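Local atomic coordinates of leucine aminopeptidase 2 (Saccharomyces cerevisiae, PDB entry 2XQ0), a protein that acts as a zinc-dependent aminopeptidase that preferentially cleaves di- and tripeptides, and has low epoxide hydrolase activity in vitro. Residues 8-13 against 431-436; 418-423 against 435-440. All blocks are in the same frame, centred on the assembly; numbering follows the deposited sequence.

Interaction 1: residues 8-13 against 431-436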
ATOM      1  N   GLN A   8      -0.258  25.309 -19.154  1.00 43.49           N
ATOM      2  CA  GLN A   8      -0.554  24.685 -20.446  1.00 51.28           C
ATOM      3  C   GLN A   8      -1.146  23.262 -20.366  1.00 46.30           C
ATOM      4  O   GLN A   8      -1.963  22.877 -21.207  1.00 46.32           O
ATOM      5  CB  GLN A   8       0.704  24.658 -21.319  1.00 61.95           C
ATOM      6  CG  GLN A   8       0.973  25.946 -22.087  1.00 76.74           C
ATOM      7  CD  GLN A   8       2.313  25.926 -22.805  1.00 82.27           C
ATOM      8  OE1 GLN A   8       3.129  25.026 -22.593  1.00 81.81           O
ATOM      9  NE2 GLN A   8       2.548  26.924 -23.655  1.00 84.96           N
ATOM     10  N   ARG A   9      -0.725  22.488 -19.374  1.00 43.07           N
ATOM     11  CA  ARG A   9      -1.161  21.094 -19.249  1.00 38.66           C
ATOM     12  C   ARG A   9      -2.461  20.964 -18.475  1.00 38.74           C
ATOM     13  O   ARG A   9      -3.155  19.954 -18.557  1.00 41.65           O
ATOM     14  CB  ARG A   9      -0.086  20.259 -18.560  1.00 42.20           C
ATOM     15  CG  ARG A   9       1.185  20.128 -19.356  1.00 43.02           C
ATOM     16  CD  ARG A   9       1.866  18.810 -19.054  1.00 44.17           C
ATOM     17  NE  ARG A   9       3.263  18.830 -19.473  1.00 48.49           N
ATOM     18  CZ  ARG A   9       3.873  17.823 -20.085  1.00 46.72           C
ATOM     19  NH1 ARG A   9       3.199  16.709 -20.356  1.00 47.59           N
ATOM     20  NH2 ARG A   9       5.153  17.937 -20.427  1.00 42.62           N
ATOM     21  N   ARG A  10      -2.793  22.008 -17.735  1.00 37.60           N
ATOM     22  CA  ARG A  10      -3.940  21.979 -16.848  1.00 41.93           C
ATOM     23  C   ARG A  10      -5.243  21.966 -17.626  1.00 33.98           C
ATOM     24  O   ARG A  10      -5.370  22.652 -18.627  1.00 32.83           O
ATOM     25  CB  ARG A  10      -3.890  23.205 -15.946  1.00 52.97           C
ATOM     26  CG  ARG A  10      -5.166  23.441 -15.206  1.00 61.26           C
ATOM     27  CD  ARG A  10      -5.350  24.902 -14.960  1.00 59.60           C
ATOM     28  NE  ARG A  10      -4.398  25.411 -13.988  1.00 55.25           N
ATOM     29  CZ  ARG A  10      -4.546  25.281 -12.677  1.00 49.22           C
ATOM     30  NH1 ARG A  10      -5.594  24.640 -12.181  1.00 48.90           N
ATOM     31  NH2 ARG A  10      -3.641  25.789 -11.862  1.00 47.22           N
ATOM     32  N   PRO A  11      -6.224  21.186 -17.170  1.00 36.82           N
ATOM     33  CA  PRO A  11      -7.520  21.206 -17.850  1.00 26.91           C
ATOM     34  C   PRO A  11      -8.272  22.503 -17.556  1.00 33.70           C
ATOM     35  O   PRO A  11      -7.958  23.204 -16.588  1.00 33.06           O
ATOM     36  CB  PRO A  11      -8.256  20.014 -17.221  1.00 33.08           C
ATOM     37  CG  PRO A  11      -7.618  19.838 -15.897  1.00 37.27           C
ATOM     38  CD  PRO A  11      -6.180  20.198 -16.081  1.00 31.59           C
ATOM     39  N   SER A  12      -9.270  22.812 -18.377  1.00 34.92           N
ATOM     40  CA  SER A  12     -10.017  24.056 -18.237  1.00 34.93           C
ATOM     41  C   SER A  12     -10.792  24.049 -16.919  1.00 39.28           C
ATOM     42  O   SER A  12     -11.141  25.104 -16.368  1.00 41.80           O
ATOM     43  CB  SER A  12     -10.982  24.211 -19.408  1.00 32.98           C
ATOM     44  OG  SER A  12     -11.788  23.052 -19.525  1.00 35.80           O
ATOM     45  N   ARG A  13     -11.059  22.849 -16.418  1.00 36.43           N
ATOM     46  CA  ARG A  13     -11.760  22.693 -15.149  1.00 36.87           C
ATOM     47  C   ARG A  13     -11.149  21.594 -14.269  1.00 34.72           C
ATOM     48  O   ARG A  13     -10.816  20.506 -14.746  1.00 37.63           O
ATOM     49  CB  ARG A  13     -13.239  22.426 -15.409  1.00 39.49           C
ATOM     50  CG  ARG A  13     -14.071  22.324 -14.168  1.00 48.95           C
ATOM     51  CD  ARG A  13     -15.541  22.278 -14.528  1.00 50.40           C
ATOM     52  NE  ARG A  13     -16.061  23.615 -14.767  1.00 45.24           N
ATOM     53  CZ  ARG A  13     -17.354  23.905 -14.830  1.00 49.69           C
ATOM     54  NH1 ARG A  13     -18.255  22.941 -14.677  1.00 52.03           N
ATOM     55  NH2 ARG A  13     -17.743  25.153 -15.041  1.00 49.99           N
ATOM     56  N   PHE A 431      -2.931  21.399  -6.261  1.00 27.66           N
ATOM     57  CA  PHE A 431      -1.844  21.363  -5.285  1.00 27.02           C
ATOM     58  C   PHE A 431      -0.922  22.554  -5.555  1.00 26.88           C
ATOM     59  O   PHE A 431      -0.615  23.322  -4.649  1.00 26.17           O
ATOM     60  CB  PHE A 431      -1.071  20.040  -5.369  1.00 24.28           C
ATOM     61  CG  PHE A 431       0.303  20.085  -4.718  1.00 27.68           C
ATOM     62  CD1 PHE A 431       0.434  20.099  -3.345  1.00 27.07           C
ATOM     63  CD2 PHE A 431       1.450  20.090  -5.491  1.00 34.27           C
ATOM     64  CE1 PHE A 431       1.694  20.129  -2.737  1.00 33.19           C
ATOM     65  CE2 PHE A 431       2.712  20.123  -4.900  1.00 32.49           C
ATOM     66  CZ  PHE A 431       2.831  20.147  -3.516  1.00 34.88           C
ATOM     67  N   LEU A 432      -0.510  22.722  -6.809  1.00 22.75           N
ATOM     68  CA  LEU A 432       0.425  23.804  -7.165  1.00 25.26           C
ATOM     69  C   LEU A 432      -0.139  25.202  -6.929  1.00 29.97           C
ATOM     70  O   LEU A 432       0.558  26.053  -6.404  1.00 30.11           O
ATOM     71  CB  LEU A 432       0.906  23.677  -8.613  1.00 32.35           C
ATOM     72  CG  LEU A 432       1.685  22.384  -8.895  1.00 33.25           C
ATOM     73  CD1 LEU A 432       1.875  22.176 -10.384  1.00 41.01           C
ATOM     74  CD2 LEU A 432       3.020  22.376  -8.181  1.00 42.73           C
ATOM     75  N   ASP A 433      -1.390  25.442  -7.326  1.00 30.72           N
ATOM     76  CA  ASP A 433      -2.054  26.710  -7.018  1.00 33.94           C
ATOM     77  C   ASP A 433      -1.982  27.019  -5.526  1.00 28.53           C
ATOM     78  O   ASP A 433      -1.745  28.148  -5.131  1.00 26.46           O
ATOM     79  CB  ASP A 433      -3.536  26.665  -7.401  1.00 33.94           C
ATOM     80  CG  ASP A 433      -3.754  26.433  -8.872  1.00 42.24           C
ATOM     81  OD1 ASP A 433      -2.838  26.718  -9.654  1.00 39.46           O
ATOM     82  OD2 ASP A 433      -4.855  25.979  -9.243  1.00 56.29           O
ATOM     83  N   THR A 434      -2.259  26.022  -4.701  1.00 26.25           N
ATOM     84  CA  THR A 434      -2.285  26.225  -3.261  1.00 28.48           C
ATOM     85  C   THR A 434      -0.896  26.582  -2.741  1.00 32.40           C
ATOM     86  O   THR A 434      -0.736  27.447  -1.865  1.00 34.16           O
ATOM     87  CB  THR A 434      -2.781  24.966  -2.542  1.00 31.49           C
ATOM     88  OG1 THR A 434      -4.094  24.636  -3.025  1.00 35.42           O
ATOM     89  CG2 THR A 434      -2.818  25.209  -1.030  1.00 24.98           C
ATOM     90  N   LEU A 435       0.110  25.902  -3.279  1.00 29.82           N
ATOM     91  CA  LEU A 435       1.477  26.153  -2.878  1.00 28.65           C
ATOM     92  C   LEU A 435       1.794  27.604  -3.213  1.00 30.27           C
ATOM     93  O   LEU A 435       2.323  28.339  -2.379  1.00 35.82           O
ATOM     94  CB  LEU A 435       2.429  25.165  -3.573  1.00 27.84           C
ATOM     95  CG  LEU A 435       3.926  25.166  -3.238  1.00 34.73           C
ATOM     96  CD1 LEU A 435       4.198  24.741  -1.792  1.00 38.17           C
ATOM     97  CD2 LEU A 435       4.658  24.256  -4.198  1.00 31.59           C
ATOM     98  N   TYR A 436       1.436  28.031  -4.423  1.00 34.94           N
ATOM     99  CA  TYR A 436       1.731  29.401  -4.848  1.00 36.26           C
ATOM    100  C   TYR A 436       0.934  30.460  -4.073  1.00 30.82           C
ATOM    101  O   TYR A 436       1.477  31.491  -3.711  1.00 31.89           O
ATOM    102  CB  TYR A 436       1.549  29.579  -6.358  1.00 33.65           C
ATOM    103  CG  TYR A 436       2.782  29.251  -7.177  1.00 35.64           C
ATOM    104  CD1 TYR A 436       3.118  27.935  -7.479  1.00 29.74           C
ATOM    105  CD2 TYR A 436       3.608  30.264  -7.654  1.00 43.24           C
ATOM    106  CE1 TYR A 436       4.244  27.642  -8.236  1.00 32.32           C
ATOM    107  CE2 TYR A 436       4.738  29.981  -8.402  1.00 41.80           C
ATOM    108  CZ  TYR A 436       5.051  28.673  -8.690  1.00 40.07           C
ATOM    109  OH  TYR A 436       6.166  28.399  -9.445  1.00 33.15           O
TER
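Arg10 faces Asp433 across a wide backbone gap. The nearest pair of CA atoms, Arg10 CA and Leu432 CA, is 10.8 Å apart. Segment 431-436 is fully helical and belongs to helix 428-438. Segment 8-13 holds the end of helix 4-9 and the loop that follows. Arg10 is the first residue past that helix to leave helical angles. From both residues CB points toward the other segment, and the two side chains approach from opposite directions. The Arg10 chain bends at chi3 (-70°) and presents NH1 and NH2 to the acid. Its guanidinium and the Asp433 carboxylate are nearly coplanar, with planes 12° apart, and Asp433 CG lies in the guanidinium plane, at its edge. The result is a salt bridge on the surface. It ties the N-terminal tail to the M1 peptidase domain, away from the zinc site. NH2 of Arg10 takes the larger share. It lies 2.9 Å from Asp433 OD2 and 2.5 Å from Asp433 OD1; the latter is unusually short, so its exact length is doubtful. Arg10 NH1 adds a longer bond of 3.3 Å to Asp433 OD2. All three hydrogen bonds are weak. NH2 divides itself between the two oxygens, and no N-H to acceptor angle exceeds 149°. A leucine in place of Arg10 would probably leave the Asp433 carboxylate without this charged mate and the tail less firmly tied to helix 428-438. Leu2 touches both Arg10 and Asp433. Beside them, Arg9 reaches Glu452 in a salt bridge and Tyr456 in a cation-pi contact.

Interaction 2: residues 418-423 against 435-440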
ATOM      1  N   PHE A 418      -3.816  20.489   4.057  1.00 20.83           N
ATOM      2  CA  PHE A 418      -4.740  19.441   4.499  1.00 23.41           C
ATOM      3  C   PHE A 418      -6.060  20.013   5.028  1.00 25.61           C
ATOM      4  O   PHE A 418      -7.098  19.362   4.940  1.00 30.05           O
ATOM      5  CB  PHE A 418      -4.077  18.445   5.476  1.00 23.90           C
ATOM      6  CG  PHE A 418      -3.050  17.570   4.811  1.00 24.14           C
ATOM      7  CD1 PHE A 418      -3.447  16.507   4.023  1.00 21.85           C
ATOM      8  CD2 PHE A 418      -1.702  17.856   4.909  1.00 25.17           C
ATOM      9  CE1 PHE A 418      -2.515  15.724   3.366  1.00 27.25           C
ATOM     10  CE2 PHE A 418      -0.760  17.068   4.274  1.00 26.66           C
ATOM     11  CZ  PHE A 418      -1.167  15.999   3.501  1.00 26.56           C
ATOM     12  N   LYS A 419      -6.033  21.243   5.534  1.00 24.18           N
ATOM     13  CA  LYS A 419      -7.280  21.896   5.929  1.00 26.02           C
ATOM     14  C   LYS A 419      -8.115  22.322   4.717  1.00 24.68           C
ATOM     15  O   LYS A 419      -9.329  22.135   4.701  1.00 30.07           O
ATOM     16  CB  LYS A 419      -7.013  23.106   6.834  1.00 36.61           C
ATOM     17  CG  LYS A 419      -7.061  22.787   8.326  1.00 49.15           C
ATOM     18  CD  LYS A 419      -8.415  22.207   8.728  1.00 51.93           C
ATOM     19  CE  LYS A 419      -8.419  21.715  10.166  1.00 51.37           C
ATOM     20  NZ  LYS A 419      -9.745  21.145  10.526  1.00 51.51           N
ATOM     21  N   LYS A 420      -7.466  22.903   3.714  1.00 24.03           N
ATOM     22  CA  LYS A 420      -8.165  23.405   2.532  1.00 32.26           C
ATOM     23  C   LYS A 420      -8.930  22.289   1.824  1.00 29.04           C
ATOM     24  O   LYS A 420     -10.095  22.441   1.449  1.00 25.06           O
ATOM     25  CB  LYS A 420      -7.162  24.049   1.561  1.00 30.80           C
ATOM     26  CG  LYS A 420      -7.761  24.561   0.271  1.00 36.00           C
ATOM     27  CD  LYS A 420      -6.704  25.236  -0.601  1.00 40.53           C
ATOM     28  CE  LYS A 420      -7.319  25.829  -1.866  1.00 39.37           C
ATOM     29  NZ  LYS A 420      -6.295  26.162  -2.904  1.00 36.89           N
ATOM     30  N   PHE A 421      -8.271  21.151   1.661  1.00 28.59           N
ATOM     31  CA  PHE A 421      -8.842  20.061   0.886  1.00 29.05           C
ATOM     32  C   PHE A 421      -9.470  18.974   1.736  1.00 27.34           C
ATOM     33  O   PHE A 421      -9.831  17.916   1.223  1.00 26.78           O
ATOM     34  CB  PHE A 421      -7.797  19.485  -0.080  1.00 26.27           C
ATOM     35  CG  PHE A 421      -7.391  20.454  -1.152  1.00 24.05           C
ATOM     36  CD1 PHE A 421      -8.239  20.716  -2.220  1.00 30.37           C
ATOM     37  CD2 PHE A 421      -6.201  21.153  -1.058  1.00 27.39           C
ATOM     38  CE1 PHE A 421      -7.890  21.630  -3.194  1.00 31.14           C
ATOM     39  CE2 PHE A 421      -5.838  22.076  -2.034  1.00 33.22           C
ATOM     40  CZ  PHE A 421      -6.681  22.314  -3.101  1.00 32.71           C
ATOM     41  N   ALA A 422      -9.625  19.229   3.031  1.00 23.78           N
ATOM     42  CA  ALA A 422     -10.213  18.203   3.892  1.00 24.88           C
ATOM     43  C   ALA A 422     -11.559  17.756   3.331  1.00 27.61           C
ATOM     44  O   ALA A 422     -12.418  18.581   3.019  1.00 27.24           O
ATOM     45  CB  ALA A 422     -10.363  18.693   5.337  1.00 25.88           C
ATOM     46  N   LYS A 423     -11.722  16.446   3.182  1.00 24.44           N
ATOM     47  CA  LYS A 423     -12.985  15.861   2.736  1.00 22.82           C
ATOM     48  C   LYS A 423     -13.272  16.053   1.260  1.00 29.37           C
ATOM     49  O   LYS A 423     -14.397  15.825   0.806  1.00 28.11           O
ATOM     50  CB  LYS A 423     -14.150  16.364   3.594  1.00 28.97           C
ATOM     51  CG  LYS A 423     -14.019  15.967   5.064  1.00 28.09           C
ATOM     52  CD  LYS A 423     -15.116  16.576   5.931  1.00 34.42           C
ATOM     53  CE  LYS A 423     -14.917  16.194   7.392  1.00 48.31           C
ATOM     54  NZ  LYS A 423     -16.116  16.505   8.232  1.00 56.15           N
ATOM     55  N   LEU A 435       0.110  25.902  -3.279  1.00 29.82           N
ATOM     56  CA  LEU A 435       1.477  26.153  -2.878  1.00 28.65           C
ATOM     57  C   LEU A 435       1.794  27.604  -3.213  1.00 30.27           C
ATOM     58  O   LEU A 435       2.323  28.339  -2.379  1.00 35.82           O
ATOM     59  CB  LEU A 435       2.429  25.165  -3.573  1.00 27.84           C
ATOM     60  CG  LEU A 435       3.926  25.166  -3.238  1.00 34.73           C
ATOM     61  CD1 LEU A 435       4.198  24.741  -1.792  1.00 38.17           C
ATOM     62  CD2 LEU A 435       4.658  24.256  -4.198  1.00 31.59           C
ATOM     63  N   TYR A 436       1.436  28.031  -4.423  1.00 34.94           N
ATOM     64  CA  TYR A 436       1.731  29.401  -4.848  1.00 36.26           C
ATOM     65  C   TYR A 436       0.934  30.460  -4.073  1.00 30.82           C
ATOM     66  O   TYR A 436       1.477  31.491  -3.711  1.00 31.89           O
ATOM     67  CB  TYR A 436       1.549  29.579  -6.358  1.00 33.65           C
ATOM     68  CG  TYR A 436       2.782  29.251  -7.177  1.00 35.64           C
ATOM     69  CD1 TYR A 436       3.118  27.935  -7.479  1.00 29.74           C
ATOM     70  CD2 TYR A 436       3.608  30.264  -7.654  1.00 43.24           C
ATOM     71  CE1 TYR A 436       4.244  27.642  -8.236  1.00 32.32           C
ATOM     72  CE2 TYR A 436       4.738  29.981  -8.402  1.00 41.80           C
ATOM     73  CZ  TYR A 436       5.051  28.673  -8.690  1.00 40.07           C
ATOM     74  OH  TYR A 436       6.166  28.399  -9.445  1.00 33.15           O
ATOM     75  N   GLU A 437      -0.340  30.201  -3.799  1.00 37.15           N
ATOM     76  CA  GLU A 437      -1.121  31.156  -3.019  1.00 44.80           C
ATOM     77  C   GLU A 437      -0.560  31.304  -1.597  1.00 37.54           C
ATOM     78  O   GLU A 437      -0.626  32.384  -1.001  1.00 38.03           O
ATOM     79  CB  GLU A 437      -2.597  30.751  -2.965  1.00 46.70           C
ATOM     80  CG  GLU A 437      -3.279  30.666  -4.318  1.00 61.18           C
ATOM     81  CD  GLU A 437      -4.524  29.787  -4.288  1.00 70.72           C
ATOM     82  OE1 GLU A 437      -4.770  29.124  -3.253  1.00 69.45           O
ATOM     83  OE2 GLU A 437      -5.250  29.753  -5.307  1.00 74.97           O
ATOM     84  N   PHE A 438      -0.002  30.224  -1.059  1.00 33.95           N
ATOM     85  CA  PHE A 438       0.458  30.226   0.325  1.00 35.58           C
ATOM     86  C   PHE A 438       1.779  30.983   0.531  1.00 38.66           C
ATOM     87  O   PHE A 438       1.998  31.588   1.581  1.00 39.50           O
ATOM     88  CB  PHE A 438       0.567  28.799   0.879  1.00 27.03           C
ATOM     89  CG  PHE A 438       0.776  28.755   2.356  1.00 29.25           C
ATOM     90  CD1 PHE A 438      -0.286  28.952   3.223  1.00 33.33           C
ATOM     91  CD2 PHE A 438       2.032  28.557   2.880  1.00 30.46           C
ATOM     92  CE1 PHE A 438      -0.098  28.932   4.601  1.00 36.44           C
ATOM     93  CE2 PHE A 438       2.234  28.539   4.259  1.00 35.47           C
ATOM     94  CZ  PHE A 438       1.164  28.729   5.115  1.00 34.42           C
ATOM     95  N   TYR A 439       2.649  30.952  -0.474  1.00 30.02           N
ATOM     96  CA  TYR A 439       3.967  31.568  -0.363  1.00 32.79           C
ATOM     97  C   TYR A 439       4.179  32.752  -1.325  1.00 36.84           C
ATOM     98  O   TYR A 439       5.041  32.689  -2.212  1.00 35.31           O
ATOM     99  CB  TYR A 439       5.055  30.520  -0.622  1.00 38.31           C
ATOM    100  CG  TYR A 439       5.197  29.440   0.434  1.00 35.71           C
ATOM    101  CD1 TYR A 439       5.799  29.709   1.659  1.00 37.36           C
ATOM    102  CD2 TYR A 439       4.769  28.145   0.188  1.00 30.68           C
ATOM    103  CE1 TYR A 439       5.950  28.720   2.623  1.00 33.49           C
ATOM    104  CE2 TYR A 439       4.925  27.144   1.141  1.00 32.61           C
ATOM    105  CZ  TYR A 439       5.515  27.439   2.355  1.00 33.84           C
ATOM    106  OH  TYR A 439       5.662  26.452   3.302  1.00 33.66           O
ATOM    107  N   PRO A 440       3.400  33.836  -1.156  1.00 38.84           N
ATOM    108  CA  PRO A 440       3.545  35.028  -2.005  1.00 42.15           C
ATOM    109  C   PRO A 440       4.959  35.585  -1.963  1.00 44.05           C
ATOM    110  O   PRO A 440       5.487  36.002  -2.995  1.00 46.11           O
ATOM    111  CB  PRO A 440       2.582  36.033  -1.374  1.00 41.49           C
ATOM    112  CG  PRO A 440       1.599  35.211  -0.619  1.00 45.90           C
ATOM    113  CD  PRO A 440       2.360  34.012  -0.130  1.00 37.94           C
TER
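Lys420 and Glu437 touch through one flat group, the Glu437 carboxylate, whose OE1 meets Lys420 NZ. The ring contacts here are made within each segment, not across the contact. One face of the Phe421 ring carries Lys420 CG, 3.9 Å above the ring plane and offset toward the rim. In segment 435-440, Phe438 CD2 sits 3.6 Å above the Tyr439 ring, over its centre. Tyr439 CD2 in turn lies in plane at the Phe438 edge. The backbones stay well apart, with Lys420 CA and Phe438 CA 11.2 Å from each other. Long side chains bridge this distance. Lys420 has CG anti to its backbone nitrogen (chi1 178°), and every later torsion is also extended, which carries NZ straight out toward helix 428-438. Glu437 is extended beyond CG as well, and the two chains cross at about a right angle. Lys420 NZ and Glu437 OE1 are 3.3 Å apart, a salt bridge with a weak hydrogen bond. The stronger polar partner of Lys420 NZ is Thr434 OG1, one turn earlier on the same helix as Glu437. The ammonium thus has two partners on one helix, the hydroxyl and the acid. Glu437 is exposed, and its side chain also touches Met1. The contact joins the C-terminal ends of helices 407-420 and 428-438, on the surface of the M1 peptidase domain. Nearby in the same segment, Phe418 packs on Trp307 and Ser308 of helix 297-311, which carries the zinc ligands His301 and His305. Lys423 makes backbone hydrogen bonds with Leu311 at the end of that helix, just before strand 424-426.

Overall arrangement
From the N terminus, the chain leaves helix 4-9 and runs through the N-terminal beta domain and most of the M1 peptidase domain before returning at helix 428-438. Interaction 1 closes this loop of more than 400 residues. Interaction 2 closes a short one, from the end of helix 407-420 through strand 424-426 to the end of helix 428-438. The two loops cross: the short one starts inside the long one and ends beyond it. Both contacts use helix 428-438, where their segments overlap at Leu435 and Tyr436. Thr434, in the helical segment of interaction 1, also contacts the lysine of interaction 2. Together they tie the tail and helix 407-420 to one helix.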